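PDB 4R0J: uncharacterized protein from Streptococcus mutans, which probably acts as the Cas5d endonuclease of a subtype I-C CRISPR system, cutting precursor CRISPR RNA into mature guides. Local coordinates for residues L5-N10 / K102-W107; I61-V66 / A202-P207; R129-G134 / V150-Q155; G50-P55 / G134-I139. All coordinates share one frame; numbering follows the deposited sequence.

Contact 1 (L5-N10 / K102-W107); sequences LYRSRN and KFHFIW
Y6 lays its ring on the indole of W107 as an offset stack, its ring centroid 4.4 Å from that of the five-membered ring and the planes 14° apart. With CG anti to the backbone N (chi1 170°), the phenol swings over W107 until its CD2 stands 3.4 Å above CE2 of the indole. F105 CE1 meets the same tyrosine at its edge, while the hydroxyl reaches past the contact to E124 of helix 120-132. H104 carries the other half. The guanidinium of R7 lies flat on its imidazole, centres 3.5 Å apart and planes at 24°; the close approach of R7 NH2 to H104 ND1 belongs to this stacking and is not a hydrogen bond. N10 holds the guanidinium in place: OD1 accepts NH1 and NH2 of R7 end-on, each at 3.2 Å, NH1 from well above the amide plane. A water links that oxygen to H104 ND1, and N10 ND2 rests 3.5 Å from K102 CE. Between these two clusters S8 N donates to F105 O (2.8 Å), but F105 N turns to the side-chain OG of S8, also at 2.8 Å. That hydroxyl in turn donates a hydrogen bond to R9 O, and S8 CB sits over the centre of the F105 ring. The lead-in 5-10 thus runs antiparallel beside strand 97-107 without forming a regular strand, then continues into strand 11-17, which pairs with 97-107 as the first and third strands do in the ferredoxin-like (RRM-type) fold of Cas5 proteins.

Contact 2 (I61-V66 / A202-P207); sequences ITEVKV and AIKFKP
V64 and F205 form the tight side of this antiparallel strand pair. CG1 of V64 points into the edge of the phenyl ring, 3.5 Å from CE2 of F205, and also packs on I203 CB. CG2 of I61 adds a looser touch at F205 CD2, and I203 CG2 lies over one face of the same ring. R41 and L44 of helix 41-51 pack on F205 as well. The backbones are locked at V64 and I203, a hydrogen-bonded pair: V64 N donates to I203 O (2.9 Å) and I203 N to V64 O (2.8 Å). F205 N reaches T62 O at 3.2 Å from above the carbonyl plane, a less regular bond.

On the other face E63 and K204 extend together from the strands and join in a salt bridge, OE2 to NZ at 2.9 Å. A202 CB lies over one face of the carboxylate, and K204 NZ meets OE2 from the other side, well out of its plane; the second oxygen bonds to Y158. This partly exposed side has few apolar contacts. T62 and E63 together face K102 as a classic beta bulge on the opposite edge of strand 57-66. The pairing splices strand 202-215 onto the ferredoxin-like sheet, making one continuous antiparallel sheet with the C-terminal strands.

Contact 3 (R129-G134 / V150-Q155); sequences RSIRKG and VDEISQ. With SO4 (sulfate ion), chain D.
E152 OE1 accepts NE of R132 at 2.9 Å, a salt bridge with a reasonably straight bond (156° at the hydrogen). The carboxylate is met on its syn side and the guanidinium at its edge, with the two planes almost perpendicular at 88°. R132 reaches there with an extended chain, in the one of its two conformers described here; E152 stretches out to meet it, CG anti to the backbone N (chi1 -169°). E128, one turn earlier on the helix, takes NH1 of the same arginine, while E152 OE2 has a long, weak ion pair with R9.

Beneath the charges I131 drives CG2 against the base of the glutamate, 3.5 Å from E152 CB, and touches V150 CG1 more loosely. The helix then ends in a Schellman motif. G134, with positive phi, brings CA to 3.2 Å from V150 O in a CA-H...O contact. No direct backbone hydrogen bond spans the gap; two waters do so instead, one from R132 O to E152 N, the other from G134 O to V150 N. On the far side of the helix R129 NE binds a sulfate at O2 (3.1 Å).

The C-terminal end of helix 120-132 is thereby set against strand 147-152, with I131 also packing on F11 of the neighbouring strand 11-17, on F103 of strand 97-107 beyond it and on I51 of helix 41-51.

Contact 4 (G50-P55 / G134-I139); sequences GIYHKP and GGRRDI. With SO4 (sulfate ion), chain C.
This is a helix-end-to-loop contact: the last residues of helix 41-51, G50 and I51, are bound by the loop that follows helix 120-132. Two loop amides take up carbonyls at the helix terminus, R136 N donating to I51 O (2.9 Å) and R137 N to G50 O (3.2 Å), the second bond more bent at the hydrogen (141°). I139 CD1 lies 3.5 Å from the carbonyl carbon of G50, an approach open because G50 has no side chain there; the same methyl group touches I51 CG1 loosely.

Farther out R136 runs along the flank of Y52. Its CD is 3.4 Å from CD1 of the tyrosine, and the guanidinium is tilted 48° to the ring; the bend at chi3 (58°) turns one guanidinium face toward Y52 CE1, near the rim of the group. The Y52 hydroxyl itself goes to H123. K54 NZ stands 4.1 Å from R136 NH2, an approach of like charges probably eased by the sulfate that R136 NH1 binds. R137 grips a different sulfate with both terminal nitrogens, NH1 to O4 at 2.7 Å and NH2 to O2 at 3.1 Å.

The loop touches the ends of both helices, R136 packing on S130 of helix 120-132 and I139 on V150 of strand 147-152; I51 of helix 41-51 packs on I131 and V150 as well, and I139 is backbone hydrogen-bonded to G148.

Contacts 1 and 2 share one sheet, joined where K102 N meets E63 O (2.9 Å) and K102 O meets T62 N (3.0 Å), so strand 57-66 lies between 97-107 and 202-215. Contact 3 adjoins contact 1 through F103 CZ and I131 CD1, 3.6 Å apart. Contacts 3 and 4 share G134, their centres 11 Å apart; S130 O and G135 N, 2.7 Å apart, probably form a hydrogen bond between helix end and loop. Contacts 2 and 4 do not touch, their centres about 19 Å apart. The sulfates at R129, R136 and R137 probably come from the crystallisation liquor; sulfate-binding arginines are consistent with predicted RNA binding, but no RNA is bound here.

Contact 1 (L5-N10 / K102-W107)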
# COMPACT_ATOMS: atom_id res chain seq x y z
N LEU A 5 -13.66 -18.24 -3.02
CA LEU A 5 -12.56 -18.59 -2.13
C LEU A 5 -12.65 -17.71 -0.90
O LEU A 5 -13.26 -16.64 -0.93
CB LEU A 5 -11.21 -18.40 -2.84
CG LEU A 5 -10.95 -19.34 -4.01
CD1 LEU A 5 -9.55 -19.15 -4.57
CD2 LEU A 5 -11.19 -20.81 -3.62
N TYR A 6 -12.06 -18.17 0.20
CA TYR A 6 -12.06 -17.38 1.43
C TYR A 6 -11.49 -15.99 1.18
O TYR A 6 -10.50 -15.83 0.47
CB TYR A 6 -11.27 -18.07 2.55
CG TYR A 6 -11.08 -17.13 3.72
CD1 TYR A 6 -12.10 -16.95 4.66
CD2 TYR A 6 -9.91 -16.39 3.86
CE1 TYR A 6 -11.94 -16.05 5.71
CE2 TYR A 6 -9.75 -15.50 4.90
CZ TYR A 6 -10.77 -15.34 5.82
OH TYR A 6 -10.58 -14.45 6.85
N ARG A 7 -12.12 -14.99 1.79
CA ARG A 7 -11.66 -13.62 1.74
C ARG A 7 -12.03 -13.05 3.10
O ARG A 7 -13.15 -13.25 3.58
CB ARG A 7 -12.42 -12.89 0.63
CG ARG A 7 -11.96 -11.49 0.28
CD ARG A 7 -12.97 -10.88 -0.68
NE ARG A 7 -12.58 -9.59 -1.25
CZ ARG A 7 -12.71 -8.43 -0.61
NH1 ARG A 7 -13.19 -8.39 0.63
NH2 ARG A 7 -12.34 -7.30 -1.20
N SER A 8 -11.11 -12.34 3.74
CA SER A 8 -11.44 -11.66 4.98
C SER A 8 -12.39 -10.50 4.72
O SER A 8 -12.64 -10.12 3.56
CB SER A 8 -10.17 -11.10 5.64
OG SER A 8 -9.73 -9.92 4.98
N ARG A 9 -12.93 -9.95 5.80
CA ARG A 9 -13.66 -8.71 5.68
C ARG A 9 -12.73 -7.61 5.16
O ARG A 9 -11.51 -7.72 5.18
CB ARG A 9 -14.29 -8.30 7.02
CG ARG A 9 -13.30 -7.79 8.06
CD ARG A 9 -14.04 -7.25 9.27
NE ARG A 9 -13.15 -6.68 10.28
CZ ARG A 9 -12.71 -5.43 10.29
NH1 ARG A 9 -13.06 -4.58 9.31
NH2 ARG A 9 -11.92 -5.01 11.26
N ASN A 10 -13.33 -6.55 4.61
CA ASN A 10 -12.51 -5.42 4.21
C ASN A 10 -12.02 -4.76 5.48
O ASN A 10 -12.80 -4.61 6.44
CB ASN A 10 -13.31 -4.42 3.37
CG ASN A 10 -13.47 -4.86 1.93
OD1 ASN A 10 -12.52 -5.33 1.30
ND2 ASN A 10 -14.68 -4.70 1.40
N LYS A 102 -7.76 0.53 1.81
CA LYS A 102 -8.75 -0.54 1.89
C LYS A 102 -8.09 -1.84 1.44
O LYS A 102 -7.49 -1.91 0.36
CB LYS A 102 -9.95 -0.21 1.00
CG LYS A 102 -11.00 -1.30 0.91
CD LYS A 102 -12.15 -0.90 -0.03
CE LYS A 102 -13.11 -2.06 -0.25
NZ LYS A 102 -14.19 -1.70 -1.22
N PHE A 103 -8.18 -2.87 2.28
CA PHE A 103 -7.50 -4.11 1.98
C PHE A 103 -8.21 -5.28 2.65
O PHE A 103 -9.09 -5.10 3.49
CB PHE A 103 -6.02 -4.06 2.42
CG PHE A 103 -5.82 -4.00 3.90
CD1 PHE A 103 -5.96 -2.81 4.60
CD2 PHE A 103 -5.50 -5.16 4.61
CE1 PHE A 103 -5.77 -2.77 5.98
CE2 PHE A 103 -5.31 -5.12 5.98
CZ PHE A 103 -5.44 -3.93 6.66
N HIS A 104 -7.82 -6.48 2.25
CA HIS A 104 -8.36 -7.69 2.84
C HIS A 104 -7.27 -8.72 2.72
O HIS A 104 -6.24 -8.45 2.12
CB HIS A 104 -9.62 -8.15 2.09
CG HIS A 104 -9.37 -8.54 0.66
ND1 HIS A 104 -9.46 -7.64 -0.38
CD2 HIS A 104 -9.05 -9.74 0.11
CE1 HIS A 104 -9.19 -8.27 -1.52
NE2 HIS A 104 -8.95 -9.54 -1.25
N PHE A 105 -7.49 -9.89 3.31
CA PHE A 105 -6.55 -10.98 3.08
C PHE A 105 -7.25 -12.24 2.57
O PHE A 105 -8.46 -12.41 2.72
CB PHE A 105 -5.64 -11.27 4.29
CG PHE A 105 -6.36 -11.69 5.55
CD1 PHE A 105 -6.73 -13.02 5.76
CD2 PHE A 105 -6.59 -10.77 6.57
CE1 PHE A 105 -7.36 -13.41 6.94
CE2 PHE A 105 -7.21 -11.16 7.75
CZ PHE A 105 -7.60 -12.48 7.94
N ILE A 106 -6.45 -13.09 1.92
CA ILE A 106 -6.91 -14.36 1.40
C ILE A 106 -5.86 -15.38 1.83
O ILE A 106 -4.77 -15.00 2.24
CB ILE A 106 -6.98 -14.33 -0.14
CG1 ILE A 106 -5.60 -14.04 -0.73
CG2 ILE A 106 -8.01 -13.28 -0.63
CD1 ILE A 106 -5.54 -14.18 -2.25
N TRP A 107 -6.18 -16.66 1.72
CA TRP A 107 -5.20 -17.69 2.06
C TRP A 107 -4.14 -17.74 0.96
O TRP A 107 -4.43 -17.58 -0.22
CB TRP A 107 -5.85 -19.06 2.24
CG TRP A 107 -6.91 -19.12 3.31
CD1 TRP A 107 -8.12 -19.74 3.23
CD2 TRP A 107 -6.85 -18.54 4.62
NE1 TRP A 107 -8.82 -19.58 4.40
CE2 TRP A 107 -8.06 -18.84 5.27
CE3 TRP A 107 -5.88 -17.78 5.30
CZ2 TRP A 107 -8.34 -18.43 6.57
CZ3 TRP A 107 -6.16 -17.37 6.60
CH2 TRP A 107 -7.38 -17.69 7.22
O HOH W 1 -8.45 -17.65 0.10
O HOH W 2 -10.09 -4.89 0.05

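Contact 2 (I61-V66 / A202-P207)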
# COMPACT_ATOMS: atom_id res chain seq x y z
N ILE A 61 -4.17 -5.37 -1.23
CA ILE A 61 -4.54 -3.96 -1.16
C ILE A 61 -5.37 -3.66 -2.39
O ILE A 61 -4.93 -3.89 -3.52
CB ILE A 61 -3.28 -3.07 -1.15
CG1 ILE A 61 -2.54 -3.19 0.20
CG2 ILE A 61 -3.64 -1.61 -1.39
CD1 ILE A 61 -1.87 -4.52 0.45
N THR A 62 -6.60 -3.19 -2.19
CA THR A 62 -7.48 -2.93 -3.33
C THR A 62 -7.65 -1.45 -3.71
O THR A 62 -7.90 -1.16 -4.88
CB THR A 62 -8.87 -3.59 -3.16
OG1 THR A 62 -9.54 -3.03 -2.02
CG2 THR A 62 -8.72 -5.10 -2.97
N GLU A 63 -7.54 -0.54 -2.75
CA GLU A 63 -7.73 0.89 -3.03
C GLU A 63 -7.01 1.76 -2.00
O GLU A 63 -6.88 1.37 -0.84
CB GLU A 63 -9.22 1.27 -3.06
CG GLU A 63 -9.54 2.64 -3.68
CD GLU A 63 -11.03 2.95 -3.70
OE1 GLU A 63 -11.67 2.92 -2.63
OE2 GLU A 63 -11.57 3.23 -4.80
N VAL A 64 -6.52 2.92 -2.43
CA VAL A 64 -5.98 3.89 -1.49
C VAL A 64 -6.59 5.26 -1.80
O VAL A 64 -6.85 5.58 -2.96
CB VAL A 64 -4.43 3.97 -1.53
CG1 VAL A 64 -3.92 4.42 -2.90
CG2 VAL A 64 -3.91 4.90 -0.44
N LYS A 65 -6.87 6.02 -0.75
CA LYS A 65 -7.31 7.41 -0.95
C LYS A 65 -6.19 8.34 -0.48
O LYS A 65 -5.63 8.17 0.62
CB LYS A 65 -8.62 7.69 -0.22
CG LYS A 65 -9.79 6.88 -0.77
CD LYS A 65 -11.12 7.32 -0.18
CE LYS A 65 -12.26 6.50 -0.74
NZ LYS A 65 -13.56 6.84 -0.08
N VAL A 66 -5.82 9.28 -1.36
CA VAL A 66 -4.80 10.27 -1.08
C VAL A 66 -5.52 11.48 -0.51
O VAL A 66 -6.28 12.15 -1.22
CB VAL A 66 -4.09 10.66 -2.36
CG1 VAL A 66 -3.05 11.77 -2.12
CG2 VAL A 66 -3.45 9.42 -3.00
N ALA A 202 -8.93 8.73 -5.21
CA ALA A 202 -8.84 7.29 -5.02
C ALA A 202 -8.07 6.59 -6.14
O ALA A 202 -8.30 6.86 -7.33
CB ALA A 202 -10.23 6.69 -4.90
N ILE A 203 -7.17 5.69 -5.76
CA ILE A 203 -6.44 4.88 -6.72
C ILE A 203 -6.75 3.42 -6.44
O ILE A 203 -6.59 2.95 -5.31
CB ILE A 203 -4.92 5.10 -6.58
CG1 ILE A 203 -4.58 6.57 -6.85
CG2 ILE A 203 -4.14 4.17 -7.53
CD1 ILE A 203 -3.14 6.92 -6.47
N LYS A 204 -7.20 2.71 -7.47
CA LYS A 204 -7.44 1.28 -7.38
C LYS A 204 -6.22 0.54 -7.90
O LYS A 204 -5.49 1.05 -8.75
CB LYS A 204 -8.67 0.88 -8.20
CG LYS A 204 -9.95 1.57 -7.78
CD LYS A 204 -11.11 1.08 -8.64
CE LYS A 204 -12.40 1.80 -8.29
NZ LYS A 204 -12.76 1.57 -6.86
N PHE A 205 -5.99 -0.66 -7.39
CA PHE A 205 -4.84 -1.43 -7.81
C PHE A 205 -5.26 -2.71 -8.49
O PHE A 205 -6.00 -3.51 -7.92
CB PHE A 205 -3.90 -1.73 -6.62
CG PHE A 205 -3.27 -0.50 -6.06
CD1 PHE A 205 -2.13 0.03 -6.63
CD2 PHE A 205 -3.86 0.17 -5.00
CE1 PHE A 205 -1.56 1.19 -6.14
CE2 PHE A 205 -3.30 1.34 -4.50
CZ PHE A 205 -2.15 1.85 -5.07
N LYS A 206 -4.81 -2.88 -9.73
CA LYS A 206 -5.17 -4.04 -10.53
C LYS A 206 -4.24 -5.20 -10.20
O LYS A 206 -3.15 -4.99 -9.67
CB LYS A 206 -5.11 -3.71 -12.03
CG LYS A 206 -3.71 -3.42 -12.55
CD LYS A 206 -3.71 -2.30 -13.60
CE LYS A 206 -4.48 -2.69 -14.85
NZ LYS A 206 -4.55 -1.57 -15.84
N PRO A 207 -4.68 -6.43 -10.50
CA PRO A 207 -3.82 -7.59 -10.29
C PRO A 207 -2.56 -7.46 -11.12
O PRO A 207 -2.55 -6.83 -12.18
CB PRO A 207 -4.66 -8.75 -10.83
CG PRO A 207 -6.07 -8.27 -10.77
CD PRO A 207 -6.00 -6.79 -11.03
O HOH W 3 -4.36 -5.30 -6.00

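Contact 3 (R129-G134 / V150-Q155)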
# COMPACT_ATOMS: atom_id res chain seq x y z
N ARG A 129 -7.04 -6.13 15.73
CA ARG A 129 -6.27 -5.68 16.88
C ARG A 129 -4.99 -4.98 16.43
O ARG A 129 -4.59 -3.97 17.01
CB ARG A 129 -5.94 -6.87 17.78
CG ARG A 129 -6.04 -6.58 19.26
CD ARG A 129 -6.53 -7.82 20.01
NE ARG A 129 -5.86 -9.04 19.53
CZ ARG A 129 -6.47 -10.22 19.40
NH1 ARG A 129 -7.75 -10.35 19.71
NH2 ARG A 129 -5.78 -11.27 18.96
N SER A 130 -4.35 -5.51 15.39
CA SER A 130 -3.09 -4.98 14.90
C SER A 130 -3.21 -3.58 14.28
O SER A 130 -2.36 -2.72 14.53
CB SER A 130 -2.46 -5.95 13.90
OG SER A 130 -2.16 -7.17 14.55
N ILE A 131 -4.25 -3.36 13.48
CA ILE A 131 -4.48 -2.03 12.95
C ILE A 131 -4.79 -1.08 14.09
O ILE A 131 -4.28 0.04 14.14
CB ILE A 131 -5.66 -2.00 11.95
CG1 ILE A 131 -5.46 -3.03 10.83
CG2 ILE A 131 -5.86 -0.59 11.39
CD1 ILE A 131 -6.72 -3.23 9.98
N ARG A 132 -5.62 -1.53 15.02
CA ARG A 132 -6.06 -0.70 16.14
C ARG A 132 -4.90 -0.18 16.98
O ARG A 132 -4.91 0.97 17.43
CB ARG A 132 -7.08 -1.44 17.00
CG ARG A 132 -8.44 -1.59 16.33
CD ARG A 132 -9.40 -2.44 17.14
NE ARG A 132 -10.76 -2.36 16.61
CZ ARG A 132 -11.79 -3.02 17.12
NH1 ARG A 132 -11.63 -3.83 18.15
NH2 ARG A 132 -13.00 -2.88 16.58
N LYS A 133 -3.89 -1.02 17.20
CA LYS A 133 -2.77 -0.63 18.06
C LYS A 133 -1.65 0.07 17.30
O LYS A 133 -0.64 0.44 17.89
CB LYS A 133 -2.23 -1.83 18.85
CG LYS A 133 -1.44 -2.85 18.04
CD LYS A 133 -0.96 -3.97 18.98
CE LYS A 133 -0.14 -5.03 18.26
NZ LYS A 133 0.29 -6.10 19.22
N GLY A 134 -1.83 0.25 16.00
CA GLY A 134 -0.87 0.98 15.21
C GLY A 134 0.13 0.07 14.52
O GLY A 134 1.13 0.54 13.98
N VAL A 150 -0.12 4.51 11.96
CA VAL A 150 -1.29 3.79 11.49
C VAL A 150 -2.38 3.81 12.54
O VAL A 150 -2.10 3.58 13.72
CB VAL A 150 -0.95 2.31 11.20
CG1 VAL A 150 -2.22 1.47 11.12
CG2 VAL A 150 -0.13 2.19 9.93
N ASP A 151 -3.61 4.09 12.13
CA ASP A 151 -4.75 3.85 13.02
C ASP A 151 -5.93 3.28 12.23
O ASP A 151 -5.96 3.34 11.00
CB ASP A 151 -5.11 5.09 13.84
CG ASP A 151 -5.73 6.20 13.01
OD1 ASP A 151 -5.17 6.56 11.95
OD2 ASP A 151 -6.79 6.73 13.43
N GLU A 152 -6.88 2.67 12.94
CA GLU A 152 -8.01 2.05 12.25
C GLU A 152 -9.11 3.07 12.01
O GLU A 152 -9.39 3.91 12.86
CB GLU A 152 -8.57 0.85 13.04
CG GLU A 152 -9.58 0.02 12.22
CD GLU A 152 -10.09 -1.22 12.95
OE1 GLU A 152 -10.64 -1.07 14.07
OE2 GLU A 152 -9.95 -2.34 12.40
N ILE A 153 -9.71 3.00 10.82
CA ILE A 153 -10.90 3.79 10.54
C ILE A 153 -12.03 2.86 10.14
O ILE A 153 -11.80 1.72 9.77
CB ILE A 153 -10.66 4.81 9.42
CG1 ILE A 153 -10.13 4.11 8.18
CG2 ILE A 153 -9.70 5.89 9.88
CD1 ILE A 153 -10.09 5.00 6.95
N SER A 154 -13.26 3.36 10.22
CA SER A 154 -14.43 2.60 9.83
C SER A 154 -14.65 2.73 8.33
O SER A 154 -14.09 3.62 7.69
CB SER A 154 -15.66 3.12 10.56
OG SER A 154 -16.01 4.40 10.08
N GLN A 155 -15.47 1.85 7.76
CA GLN A 155 -15.83 1.97 6.35
C GLN A 155 -16.49 3.32 6.10
O GLN A 155 -16.26 3.95 5.07
CB GLN A 155 -16.79 0.85 5.95
CG GLN A 155 -17.17 0.88 4.48
CD GLN A 155 -18.22 -0.15 4.13
OE1 GLN A 155 -18.54 -1.03 4.93
NE2 GLN A 155 -18.77 -0.05 2.93
S SO4 D . -2.23 -10.40 19.46
O1 SO4 D . -1.29 -11.15 18.63
O2 SO4 D . -2.85 -9.34 18.67
O3 SO4 D . -3.26 -11.31 19.96
O4 SO4 D . -1.51 -9.81 20.59
O HOH W 4 -6.71 2.81 15.93
O HOH W 5 1.63 3.19 13.78

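Contact 4 (G50-P55 / G134-I139)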
# COMPACT_ATOMS: atom_id res chain seq x y z
N GLY A 50 3.43 -4.68 7.41
CA GLY A 50 4.02 -4.23 8.66
C GLY A 50 3.01 -4.19 9.80
O GLY A 50 3.35 -4.35 10.97
N ILE A 51 1.74 -3.99 9.46
CA ILE A 51 0.67 -4.01 10.45
C ILE A 51 0.52 -5.43 10.98
O ILE A 51 0.48 -5.64 12.20
CB ILE A 51 -0.67 -3.52 9.83
CG1 ILE A 51 -0.55 -2.05 9.45
CG2 ILE A 51 -1.84 -3.77 10.79
CD1 ILE A 51 -1.81 -1.46 8.77
N TYR A 52 0.43 -6.39 10.07
CA TYR A 52 0.33 -7.81 10.43
C TYR A 52 0.47 -8.68 9.19
O TYR A 52 -0.23 -8.46 8.19
CB TYR A 52 -1.02 -8.10 11.09
CG TYR A 52 -1.31 -9.57 11.40
CD1 TYR A 52 -0.36 -10.38 12.05
CD2 TYR A 52 -2.55 -10.14 11.10
CE1 TYR A 52 -0.63 -11.70 12.34
CE2 TYR A 52 -2.83 -11.46 11.39
CZ TYR A 52 -1.86 -12.24 12.01
OH TYR A 52 -2.12 -13.56 12.31
N HIS A 53 1.37 -9.64 9.24
CA HIS A 53 1.45 -10.62 8.17
C HIS A 53 1.97 -11.95 8.68
O HIS A 53 2.81 -12.00 9.58
CB HIS A 53 2.32 -10.14 7.00
CG HIS A 53 2.27 -11.06 5.82
ND1 HIS A 53 3.40 -11.57 5.21
CD2 HIS A 53 1.21 -11.59 5.15
CE1 HIS A 53 3.04 -12.35 4.21
NE2 HIS A 53 1.72 -12.38 4.15
N LYS A 54 1.42 -13.02 8.13
CA LYS A 54 1.93 -14.39 8.34
C LYS A 54 1.84 -15.03 6.96
O LYS A 54 0.92 -14.71 6.20
CB LYS A 54 1.04 -15.15 9.31
CG LYS A 54 1.06 -14.64 10.74
CD LYS A 54 2.44 -14.80 11.38
CE LYS A 54 2.38 -14.60 12.88
NZ LYS A 54 3.69 -14.85 13.53
N PRO A 55 2.78 -15.92 6.63
CA PRO A 55 2.76 -16.50 5.28
C PRO A 55 1.52 -17.38 5.03
O PRO A 55 1.27 -17.79 3.89
CB PRO A 55 4.04 -17.34 5.24
CG PRO A 55 4.42 -17.55 6.68
CD PRO A 55 3.97 -16.31 7.39
N GLY A 134 -1.83 0.25 16.00
CA GLY A 134 -0.87 0.98 15.21
C GLY A 134 0.13 0.07 14.52
O GLY A 134 1.13 0.54 13.98
N GLY A 135 -0.14 -1.23 14.52
CA GLY A 135 0.71 -2.17 13.82
C GLY A 135 1.63 -2.96 14.73
O GLY A 135 2.08 -2.47 15.77
N ARG A 136 1.89 -4.20 14.34
CA ARG A 136 2.76 -5.08 15.12
C ARG A 136 4.23 -4.71 14.99
O ARG A 136 5.02 -5.01 15.89
CB ARG A 136 2.53 -6.54 14.72
CG ARG A 136 1.24 -7.11 15.28
CD ARG A 136 0.85 -8.39 14.58
NE ARG A 136 1.88 -9.42 14.69
CZ ARG A 136 1.77 -10.52 15.43
NH1 ARG A 136 0.67 -10.73 16.15
NH2 ARG A 136 2.75 -11.40 15.45
N ARG A 137 4.58 -4.06 13.89
CA ARG A 137 5.96 -3.62 13.64
C ARG A 137 5.97 -2.12 13.39
O ARG A 137 4.93 -1.52 13.13
CB ARG A 137 6.53 -4.34 12.41
CG ARG A 137 6.69 -5.86 12.60
CD ARG A 137 8.01 -6.21 13.25
NE ARG A 137 8.08 -7.62 13.64
CZ ARG A 137 8.37 -8.61 12.79
NH1 ARG A 137 8.62 -8.34 11.52
NH2 ARG A 137 8.41 -9.87 13.22
N ASP A 138 7.15 -1.52 13.47
CA ASP A 138 7.29 -0.14 13.02
C ASP A 138 6.92 -0.06 11.55
O ASP A 138 7.24 -0.95 10.77
CB ASP A 138 8.73 0.34 13.22
CG ASP A 138 9.05 0.59 14.68
OD1 ASP A 138 8.11 0.89 15.44
OD2 ASP A 138 10.23 0.47 15.05
N ILE A 139 6.22 1.02 11.21
CA ILE A 139 5.78 1.25 9.84
C ILE A 139 6.66 2.32 9.20
O ILE A 139 6.83 3.41 9.75
CB ILE A 139 4.32 1.73 9.81
CG1 ILE A 139 3.40 0.70 10.49
CG2 ILE A 139 3.89 2.04 8.38
CD1 ILE A 139 3.58 -0.71 9.99
S SO4 C . 8.80 -11.58 9.73
O1 SO4 C . 8.30 -12.24 8.53
O2 SO4 C . 7.92 -11.88 10.86
O3 SO4 C . 10.14 -12.09 10.03
O4 SO4 C . 8.86 -10.14 9.51
O HOH W 6 3.23 -9.46 11.79